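Local coordinates for uncharacterized protein Dfer_1899 (Dyadobacter fermentans, PDB 5HX0) that is of unknown function but, as a sialidase-like beta-propeller with BNR-type repeats, may bind or process glycans, at residues A[57-65]-A[365-374]; A[44-52]-A[101-111]. All coordinates share one frame; numbering follows the deposited sequence.

Contact 1: A[57-65]-A[365-374]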
loop_
_atom_site.group_PDB
_atom_site.type_symbol
_atom_site.label_atom_id
_atom_site.label_comp_id
_atom_site.label_asym_id
_atom_site.label_seq_id
_atom_site.Cartn_x
_atom_site.Cartn_y
_atom_site.Cartn_z
ATOM N N HIS A 57 -7.608 -0.023 12.622
ATOM C CA HIS A 57 -8.715 0.909 12.583
ATOM C C HIS A 57 -9.387 0.711 11.223
ATOM O O HIS A 57 -8.776 0.975 10.182
ATOM C CB HIS A 57 -8.170 2.316 12.785
ATOM C CG HIS A 57 -9.208 3.386 12.901
ATOM N ND1 HIS A 57 -9.908 3.869 11.814
ATOM C CD2 HIS A 57 -9.618 4.116 13.969
ATOM C CE1 HIS A 57 -10.729 4.827 12.214
ATOM N NE2 HIS A 57 -10.568 5.000 13.516
ATOM N N ALA A 58 -10.620 0.193 11.225
ATOM C CA ALA A 58 -11.376 -0.074 10.003
ATOM C C ALA A 58 -12.578 0.850 10.004
ATOM O O ALA A 58 -13.354 0.846 10.966
ATOM C CB ALA A 58 -11.819 -1.542 9.916
ATOM N N ALA A 59 -12.730 1.658 8.951
ATOM C CA ALA A 59 -13.741 2.711 9.026
ATOM C C ALA A 59 -14.197 3.150 7.638
ATOM O O ALA A 59 -13.567 2.852 6.628
ATOM C CB ALA A 59 -13.209 3.915 9.818
ATOM N N PHE A 60 -15.314 3.894 7.616
ATOM C CA PHE A 60 -15.815 4.616 6.446
ATOM C C PHE A 60 -16.165 3.661 5.302
ATOM O O PHE A 60 -15.510 3.691 4.247
ATOM C CB PHE A 60 -14.764 5.653 5.977
ATOM C CG PHE A 60 -14.115 6.427 7.129
ATOM C CD1 PHE A 60 -14.909 7.077 8.077
ATOM C CD2 PHE A 60 -12.736 6.478 7.263
ATOM C CE1 PHE A 60 -14.332 7.777 9.159
ATOM C CE2 PHE A 60 -12.139 7.169 8.349
ATOM C CZ PHE A 60 -12.943 7.827 9.287
ATOM N N PRO A 61 -17.169 2.801 5.456
ATOM C CA PRO A 61 -17.464 1.824 4.397
ATOM C C PRO A 61 -18.360 2.372 3.292
ATOM O O PRO A 61 -19.141 3.316 3.476
ATOM C CB PRO A 61 -18.180 0.704 5.158
ATOM C CG PRO A 61 -19.006 1.502 6.224
ATOM C CD PRO A 61 -18.065 2.641 6.630
ATOM N N SER A 62 -18.216 1.784 2.106
ATOM C CA SER A 62 -19.254 1.868 1.090
ATOM C C SER A 62 -19.427 0.471 0.513
ATOM O O SER A 62 -18.548 -0.385 0.640
ATOM C CB SER A 62 -18.937 2.904 -0.001
ATOM O OG SER A 62 -17.798 2.544 -0.741
ATOM N N VAL A 63 -20.577 0.229 -0.101
ATOM C CA VAL A 63 -20.906 -1.142 -0.494
ATOM C C VAL A 63 -21.829 -1.146 -1.708
ATOM O O VAL A 63 -22.716 -0.292 -1.848
ATOM C CB VAL A 63 -21.491 -1.915 0.717
ATOM C CG1 VAL A 63 -22.708 -1.181 1.313
ATOM C CG2 VAL A 63 -21.864 -3.334 0.337
ATOM N N ILE A 64 -21.580 -2.108 -2.608
ATOM C CA ILE A 64 -22.377 -2.338 -3.816
ATOM C C ILE A 64 -22.693 -3.829 -3.866
ATOM O O ILE A 64 -22.097 -4.629 -3.146
ATOM C CB ILE A 64 -21.625 -1.908 -5.089
ATOM C CG1 ILE A 64 -20.318 -2.714 -5.155
ATOM C CG2 ILE A 64 -21.310 -0.382 -5.053
ATOM C CD1 ILE A 64 -19.648 -2.728 -6.485
ATOM N N LYS A 65 -23.646 -4.202 -4.715
ATOM C CA LYS A 65 -23.912 -5.615 -5.003
ATOM C C LYS A 65 -23.846 -5.809 -6.511
ATOM O O LYS A 65 -24.580 -5.150 -7.249
ATOM C CB LYS A 65 -25.273 -6.073 -4.454
ATOM C CG LYS A 65 -25.539 -7.559 -4.725
ATOM C CD LYS A 65 -26.865 -8.049 -4.118
ATOM C CE LYS A 65 -28.079 -7.716 -4.993
ATOM N NZ LYS A 65 -28.588 -6.303 -4.901
ATOM N N ASP A 365 -16.261 7.906 17.399
ATOM C CA ASP A 365 -15.541 7.438 16.209
ATOM C C ASP A 365 -16.261 6.198 15.668
ATOM O O ASP A 365 -15.836 5.052 15.834
ATOM C CB ASP A 365 -14.078 7.182 16.563
ATOM C CG ASP A 365 -13.193 6.934 15.349
ATOM O OD1 ASP A 365 -13.613 7.195 14.206
ATOM O OD2 ASP A 365 -12.034 6.493 15.559
ATOM N N LEU A 366 -17.376 6.451 14.988
ATOM C CA LEU A 366 -18.242 5.427 14.405
ATOM C C LEU A 366 -19.125 6.128 13.383
ATOM O O LEU A 366 -19.069 7.351 13.240
ATOM C CB LEU A 366 -19.085 4.708 15.479
ATOM C CG LEU A 366 -19.833 5.571 16.511
ATOM C CD1 LEU A 366 -21.052 6.305 15.914
ATOM C CD2 LEU A 366 -20.300 4.736 17.734
ATOM N N GLY A 367 -19.976 5.353 12.703
ATOM C CA GLY A 367 -20.972 5.918 11.812
ATOM C C GLY A 367 -20.700 5.714 10.335
ATOM O O GLY A 367 -20.310 4.620 9.906
ATOM N N TYR A 368 -20.899 6.765 9.542
ATOM C CA TYR A 368 -20.744 6.704 8.091
ATOM C C TYR A 368 -21.495 5.516 7.469
ATOM O O TYR A 368 -20.888 4.716 6.751
ATOM C CB TYR A 368 -19.267 6.651 7.720
ATOM C CG TYR A 368 -18.527 7.972 7.860
ATOM C CD1 TYR A 368 -18.455 8.639 9.082
ATOM C CD2 TYR A 368 -17.923 8.564 6.753
ATOM C CE1 TYR A 368 -17.783 9.860 9.214
ATOM C CE2 TYR A 368 -17.252 9.773 6.866
ATOM C CZ TYR A 368 -17.187 10.416 8.096
ATOM O OH TYR A 368 -16.511 11.612 8.185
ATOM N N PRO A 369 -22.796 5.394 7.710
ATOM C CA PRO A 369 -23.514 4.247 7.142
ATOM C C PRO A 369 -23.657 4.333 5.626
ATOM O O PRO A 369 -23.650 5.404 5.016
ATOM C CB PRO A 369 -24.883 4.283 7.843
ATOM C CG PRO A 369 -25.078 5.750 8.153
ATOM C CD PRO A 369 -23.691 6.262 8.496
ATOM N N TRP A 370 -23.830 3.159 5.030
ATOM C CA TRP A 370 -23.981 3.007 3.589
ATOM C C TRP A 370 -24.811 1.753 3.356
ATOM O O TRP A 370 -24.427 0.671 3.811
ATOM C CB TRP A 370 -22.597 2.896 2.914
ATOM C CG TRP A 370 -22.594 3.157 1.431
ATOM C CD1 TRP A 370 -23.190 2.406 0.456
ATOM C CD2 TRP A 370 -21.951 4.248 0.766
ATOM N NE1 TRP A 370 -22.944 2.971 -0.797
ATOM C CE2 TRP A 370 -22.184 4.101 -0.621
ATOM C CE3 TRP A 370 -21.173 5.326 1.208
ATOM C CZ2 TRP A 370 -21.660 4.997 -1.567
ATOM C CZ3 TRP A 370 -20.668 6.206 0.277
ATOM C CH2 TRP A 370 -20.909 6.040 -1.094
ATOM N N ALA A 371 -25.947 1.890 2.675
ATOM C CA ALA A 371 -26.888 0.784 2.545
ATOM C C ALA A 371 -26.830 0.170 1.153
ATOM O O ALA A 371 -26.495 0.837 0.168
ATOM C CB ALA A 371 -28.319 1.234 2.847
ATOM N N VAL A 372 -27.186 -1.109 1.077
ATOM C CA VAL A 372 -27.272 -1.823 -0.192
ATOM C C VAL A 372 -28.463 -2.768 -0.133
ATOM O O VAL A 372 -28.762 -3.347 0.918
ATOM C CB VAL A 372 -25.954 -2.580 -0.503
ATOM C CG1 VAL A 372 -25.673 -3.596 0.577
ATOM C CG2 VAL A 372 -26.046 -3.248 -1.880
ATOM N N GLN A 373 -29.153 -2.918 -1.257
ATOM C CA GLN A 373 -30.295 -3.827 -1.328
ATOM C C GLN A 373 -29.768 -5.254 -1.417
ATOM O O GLN A 373 -28.981 -5.566 -2.315
ATOM C CB GLN A 373 -31.164 -3.495 -2.539
ATOM C CG GLN A 373 -32.558 -4.117 -2.509
ATOM C CD GLN A 373 -33.492 -3.358 -1.587
ATOM O OE1 GLN A 373 -33.487 -2.124 -1.568
ATOM N NE2 GLN A 373 -34.280 -4.089 -0.801
ATOM N N LEU A 374 -30.189 -6.110 -0.490
ATOM C CA LEU A 374 -29.801 -7.519 -0.551
ATOM C C LEU A 374 -30.703 -8.312 -1.495
ATOM O O LEU A 374 -30.222 -9.092 -2.328
ATOM C CB LEU A 374 -29.829 -8.130 0.856
ATOM C CG LEU A 374 -28.788 -7.561 1.814
ATOM C CD1 LEU A 374 -28.876 -8.241 3.196
ATOM C CD2 LEU A 374 -27.393 -7.679 1.221
HETATM O O HOH W 1 -25.225 0.743 -2.252
#

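Contact 2: A[44-52]-A[101-111]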
loop_
_atom_site.group_PDB
_atom_site.type_symbol
_atom_site.label_atom_id
_atom_site.label_comp_id
_atom_site.label_asym_id
_atom_site.label_seq_id
_atom_site.Cartn_x
_atom_site.Cartn_y
_atom_site.Cartn_z
ATOM N N LYS A 44 -35.801 -4.668 12.058
ATOM C CA LYS A 44 -34.405 -5.076 12.044
ATOM C C LYS A 44 -34.327 -6.586 12.185
ATOM O O LYS A 44 -34.848 -7.153 13.146
ATOM C CB LYS A 44 -33.609 -4.402 13.156
ATOM C CG LYS A 44 -32.158 -4.903 13.199
ATOM C CD LYS A 44 -31.217 -3.907 13.861
ATOM C CE LYS A 44 -31.272 -4.035 15.342
ATOM N NZ LYS A 44 -30.143 -3.354 16.020
ATOM N N VAL A 45 -33.687 -7.237 11.223
ATOM C CA VAL A 45 -33.526 -8.681 11.299
ATOM C C VAL A 45 -32.447 -9.041 12.308
ATOM O O VAL A 45 -32.667 -9.843 13.222
ATOM C CB VAL A 45 -33.214 -9.244 9.903
ATOM C CG1 VAL A 45 -32.978 -10.768 9.958
ATOM C CG2 VAL A 45 -34.344 -8.909 8.959
ATOM N N GLU A 46 -31.270 -8.439 12.170
ATOM C CA GLU A 46 -30.158 -8.711 13.070
ATOM C C GLU A 46 -29.055 -7.700 12.787
ATOM O O GLU A 46 -29.059 -7.019 11.761
ATOM C CB GLU A 46 -29.633 -10.130 12.882
ATOM C CG GLU A 46 -29.184 -10.418 11.463
ATOM C CD GLU A 46 -28.665 -11.839 11.296
ATOM O OE1 GLU A 46 -28.153 -12.416 12.284
ATOM O OE2 GLU A 46 -28.777 -12.378 10.176
ATOM N N ASP A 47 -28.115 -7.616 13.706
ATOM C CA ASP A 47 -26.870 -6.901 13.476
ATOM C C ASP A 47 -25.777 -7.900 13.129
ATOM O O ASP A 47 -25.816 -9.047 13.580
ATOM C CB ASP A 47 -26.478 -6.114 14.713
ATOM C CG ASP A 47 -27.480 -5.045 15.031
ATOM O OD1 ASP A 47 -28.002 -4.432 14.077
ATOM O OD2 ASP A 47 -27.767 -4.837 16.217
ATOM N N VAL A 48 -24.805 -7.471 12.315
ATOM C CA VAL A 48 -23.694 -8.341 11.941
ATOM C C VAL A 48 -22.377 -7.592 12.116
ATOM O O VAL A 48 -22.324 -6.360 12.128
ATOM C CB VAL A 48 -23.819 -8.883 10.500
ATOM C CG1 VAL A 48 -25.117 -9.620 10.344
ATOM C CG2 VAL A 48 -23.727 -7.744 9.460
ATOM N N VAL A 49 -21.310 -8.363 12.295
ATOM C CA VAL A 49 -19.947 -7.844 12.259
ATOM C C VAL A 49 -19.356 -8.230 10.908
ATOM O O VAL A 49 -19.398 -9.399 10.514
ATOM C CB VAL A 49 -19.098 -8.379 13.424
ATOM C CG1 VAL A 49 -17.643 -7.941 13.245
ATOM C CG2 VAL A 49 -19.634 -7.827 14.757
ATOM N N ILE A 50 -18.864 -7.240 10.173
ATOM C CA ILE A 50 -18.418 -7.434 8.806
ATOM C C ILE A 50 -16.905 -7.597 8.730
ATOM O O ILE A 50 -16.407 -8.469 8.022
ATOM C CB ILE A 50 -18.915 -6.262 7.925
ATOM C CG1 ILE A 50 -20.444 -6.323 7.817
ATOM C CG2 ILE A 50 -18.229 -6.265 6.523
ATOM C CD1 ILE A 50 -21.061 -5.240 6.947
ATOM N N TYR A 51 -16.155 -6.791 9.478
ATOM C CA TYR A 51 -14.706 -6.965 9.557
ATOM C C TYR A 51 -14.218 -6.337 10.844
ATOM O O TYR A 51 -14.530 -5.170 11.121
ATOM C CB TYR A 51 -13.959 -6.335 8.372
ATOM C CG TYR A 51 -12.468 -6.433 8.570
ATOM C CD1 TYR A 51 -11.803 -7.636 8.370
ATOM C CD2 TYR A 51 -11.731 -5.346 9.055
ATOM C CE1 TYR A 51 -10.438 -7.739 8.599
ATOM C CE2 TYR A 51 -10.368 -5.442 9.276
ATOM C CZ TYR A 51 -9.727 -6.636 9.044
ATOM O OH TYR A 51 -8.367 -6.726 9.269
ATOM N N ARG A 52 -13.454 -7.111 11.619
ATOM C CA ARG A 52 -12.963 -6.667 12.917
ATOM C C ARG A 52 -11.599 -7.282 13.175
ATOM O O ARG A 52 -11.445 -8.504 13.105
ATOM C CB ARG A 52 -13.933 -7.072 14.043
ATOM C CG ARG A 52 -13.449 -6.644 15.433
ATOM C CD ARG A 52 -14.308 -7.270 16.553
ATOM N NE ARG A 52 -13.896 -6.863 17.906
ATOM C CZ ARG A 52 -12.853 -7.352 18.577
ATOM N NH1 ARG A 52 -12.060 -8.260 18.034
ATOM N NH2 ARG A 52 -12.598 -6.921 19.807
ATOM N N VAL A 101 -13.945 -6.342 1.681
ATOM C CA VAL A 101 -14.370 -7.702 1.984
ATOM C C VAL A 101 -15.634 -7.947 1.179
ATOM O O VAL A 101 -16.259 -7.010 0.670
ATOM C CB VAL A 101 -14.609 -7.964 3.498
ATOM C CG1 VAL A 101 -13.256 -7.944 4.278
ATOM C CG2 VAL A 101 -15.578 -6.941 4.076
ATOM N N LYS A 102 -15.990 -9.232 1.030
ATOM C CA LYS A 102 -17.049 -9.651 0.107
ATOM C C LYS A 102 -17.991 -10.645 0.778
ATOM O O LYS A 102 -17.623 -11.336 1.733
ATOM C CB LYS A 102 -16.456 -10.298 -1.163
ATOM C CG LYS A 102 -15.575 -9.353 -1.964
ATOM C CD LYS A 102 -14.852 -10.077 -3.116
ATOM C CE LYS A 102 -14.235 -9.021 -4.064
ATOM N NZ LYS A 102 -13.279 -9.539 -5.095
ATOM N N SER A 103 -19.213 -10.725 0.242
ATOM C CA SER A 103 -20.262 -11.569 0.811
ATOM C C SER A 103 -21.233 -11.973 -0.287
ATOM O O SER A 103 -21.453 -11.228 -1.242
ATOM C CB SER A 103 -21.027 -10.831 1.929
ATOM O OG SER A 103 -22.089 -11.630 2.453
ATOM N N LYS A 104 -21.805 -13.167 -0.150
ATOM C CA LYS A 104 -22.925 -13.561 -0.991
ATOM C C LYS A 104 -24.270 -13.215 -0.378
ATOM O O LYS A 104 -25.275 -13.208 -1.090
ATOM C CB LYS A 104 -22.901 -15.064 -1.264
ATOM C CG LYS A 104 -21.725 -15.514 -2.099
ATOM C CD LYS A 104 -21.571 -17.026 -2.071
ATOM C CE LYS A 104 -20.188 -17.459 -2.562
ATOM N NZ LYS A 104 -19.107 -17.122 -1.585
ATOM N N ASP A 105 -24.333 -12.960 0.917
ATOM C CA ASP A 105 -25.629 -12.820 1.558
ATOM C C ASP A 105 -25.772 -11.623 2.482
ATOM O O ASP A 105 -26.886 -11.386 2.964
ATOM C CB ASP A 105 -25.969 -14.088 2.356
ATOM C CG ASP A 105 -24.867 -14.486 3.324
ATOM O OD1 ASP A 105 -24.010 -13.652 3.703
ATOM O OD2 ASP A 105 -24.853 -15.664 3.705
ATOM N N GLY A 106 -24.707 -10.862 2.741
ATOM C CA GLY A 106 -24.743 -9.766 3.690
ATOM C C GLY A 106 -24.383 -10.159 5.103
ATOM O O GLY A 106 -24.161 -9.276 5.953
ATOM N N LYS A 107 -24.274 -11.452 5.371
ATOM C CA LYS A 107 -24.094 -11.997 6.707
ATOM C C LYS A 107 -22.746 -12.676 6.899
ATOM O O LYS A 107 -22.099 -12.492 7.933
ATOM C CB LYS A 107 -25.225 -12.994 6.983
ATOM C CG LYS A 107 -25.241 -13.625 8.343
ATOM C CD LYS A 107 -26.579 -14.340 8.551
ATOM C CE LYS A 107 -26.677 -14.887 9.963
ATOM N NZ LYS A 107 -26.047 -13.948 10.938
ATOM N N THR A 108 -22.317 -13.455 5.920
ATOM C CA THR A 108 -21.034 -14.141 5.921
ATOM C C THR A 108 -20.044 -13.359 5.064
ATOM O O THR A 108 -20.292 -13.152 3.877
ATOM C CB THR A 108 -21.236 -15.551 5.364
ATOM O OG1 THR A 108 -22.178 -16.215 6.212
ATOM C CG2 THR A 108 -19.919 -16.323 5.348
ATOM N N TRP A 109 -18.914 -12.959 5.649
ATOM C CA TRP A 109 -17.969 -12.091 4.962
ATOM C C TRP A 109 -16.601 -12.747 4.856
ATOM O O TRP A 109 -16.166 -13.445 5.773
ATOM C CB TRP A 109 -17.850 -10.751 5.689
ATOM C CG TRP A 109 -19.135 -10.005 5.588
ATOM C CD1 TRP A 109 -20.222 -10.135 6.394
ATOM C CD2 TRP A 109 -19.484 -9.064 4.576
ATOM N NE1 TRP A 109 -21.223 -9.305 5.960
ATOM C CE2 TRP A 109 -20.796 -8.639 4.839
ATOM C CE3 TRP A 109 -18.798 -8.514 3.486
ATOM C CZ2 TRP A 109 -21.452 -7.687 4.048
ATOM C CZ3 TRP A 109 -19.450 -7.578 2.696
ATOM C CH2 TRP A 109 -20.763 -7.174 2.979
ATOM N N THR A 110 -15.908 -12.480 3.745
ATOM C CA THR A 110 -14.534 -12.966 3.601
ATOM C C THR A 110 -13.670 -12.418 4.736
ATOM O O THR A 110 -13.783 -11.233 5.090
ATOM C CB THR A 110 -13.946 -12.558 2.251
ATOM O OG1 THR A 110 -14.094 -11.140 2.078
ATOM C CG2 THR A 110 -14.655 -13.302 1.114
ATOM N N PRO A 111 -12.799 -13.259 5.349
ATOM C CA PRO A 111 -12.052 -12.814 6.535
ATOM C C PRO A 111 -10.854 -11.928 6.241
ATOM O O PRO A 111 -10.494 -11.114 7.093
ATOM C CB PRO A 111 -11.601 -14.138 7.189
ATOM C CG PRO A 111 -11.555 -15.119 6.052
ATOM C CD PRO A 111 -12.697 -14.720 5.138
HETATM O O HOH W 2 -20.141 -12.020 9.960
HETATM O O HOH W 3 -14.423 -10.147 7.606
#

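Contact 1: A[57-65]-A[365-374]
Phe-60 turns an edge of its ring onto one face of Tyr-368 in a T-shaped pair, centroids 4.8 Å apart and planes 60° from each other; Phe-60 CD1 stands over the middle of the tyrosine ring. A face of Phe-60 is itself covered by the methyl of Ala-59. Further along, Ser-62 CB sits squarely over the six-membered ring of Trp-370, 3.4 Å from its centroid, a CH-pi contact, while a water lies in plane at the indole edge. The indole reaches this place because its CG is set anti to the backbone N (chi1 -162°), and Val-63 CG1 then slides past it, 3.7 Å from Trp-370 CD1. The ring of His-57 is met at its edge: NE2 donates to Asp-365 OD2 on the syn side, 2.9 Å away and nearly straight at 162°. Tyr-384 OH and His-91 NE2 both hydrogen-bond Asp-365 OD1, so both oxygens have protein partners and the carboxylate is held in place.

Past the tryptophan, Val-63 CG2 packs on Val-372 CG1 at 3.8 Å. The same water bridges the strands, donating to Val-63 O and Ala-371 O at 2.7 Å each; no direct backbone hydrogen bond joins them. At the end Lys-65, bent at its last two torsions, donates a hydrogen bond from NZ to Gln-373 O at 2.7 Å, tilted out of the carbonyl plane.

The two strands run almost parallel, each the innermost of its own four-stranded antiparallel sheet, as where neighbouring propeller blades meet round the central axis. Tyr-368 OH is hydrogen-bonded to Glu-265 OE2, an arrangement reminiscent of the Tyr-Glu pair of sialidases, though no activity is established here. Strand 71-79 continues the sheet of 57-65, strand 378-385 that of 365-374, and strand 123-131 touches Phe-60, Tyr-368 and Trp-370.

Contact 2: A[44-52]-A[101-111]
Ile-50 is the knob here and leans on the flat face of Trp-109. Ile-50 CG2 stands over the six-membered ring of Trp-109, 3.8 Å from the centroid in a CH-pi contact, while Ile-50 CG1 lies over the pyrrole side at 3.6 Å from Trp-109 NE1 and Ile-50 CD1 follows toward Trp-109 CZ2. With CG1 beside the backbone N and CG2 beside the carbonyl carbon (chi1 -67°), both branches bear on the indole together. Ile-50 CG2 also reaches Val-101 CG2, 3.7 Å away, filling the notch between valine and tryptophan. Ser-103 CB covers the opposite face, sandwiching the indole. Tyr-51 comes in edge-on, its CE1 3.7 Å from Pro-111 O in the ring plane.

Val-48 rests against the loop, its CG2 3.9 Å from Gly-106 O. At the exposed end Lys-107 crosses Glu-46 at about a right angle. In one of its two conformers Lys-107 NZ donates to Glu-46 OE1 at 2.9 Å from above the carboxylate plane, with a weaker bond to Glu-46 OE2, so this salt bridge may not always be made. Two waters bridge the backbones, Val-49 O to Lys-107 O and Ile-50 O to Thr-110 O.

The loop keeps its shape as an Asp-box-like turn, Ser-Lys-Asp-Gly-Lys-Thr-Trp, one residue shorter than the classic Ser-X-Asp-X-Gly-X-Thr-Trp. Asp-105 OD1 accepts the backbone N of Lys-107 and Thr-108, and Ser-103 OG accepts those of Asp-105 and Gly-106, an Asx turn and motif beside an ST turn and motif.

Strand 42-51 is the outer edge of the sheet it shares with 393-401, bulged at Ile-50 and Tyr-51, and the loop leaves strand 97-103 of the next sheet. Leu-380 of strand 378-385 and Ile-71 and Leu-73 of strand 71-79 also pack on Trp-109.

How the contacts relate
The segments alternate along the chain, 44-52, 57-65, 101-111, 365-374, and both contacts join the same two sheets. Contact 1 packs their inner strands side by side and contact 2 lies further out, about 8 and 19 Å from the chain centre, with their own centres about 11 Å apart. The N-terminal strand 42-51 completes the sheet that holds 367-375, the "velcro" closure common in propellers. The two contacts touch directly: Leu-374 CD1 packs 3.7 Å from Asp-105 O, and Ala-58 CB lies 3.9 Å from Tyr-51 CD2. Tyr-368 of contact 1 has its side chain about 3 Å from a bound acetate, probably from the crystallisation liquor, that may still mark a pocket.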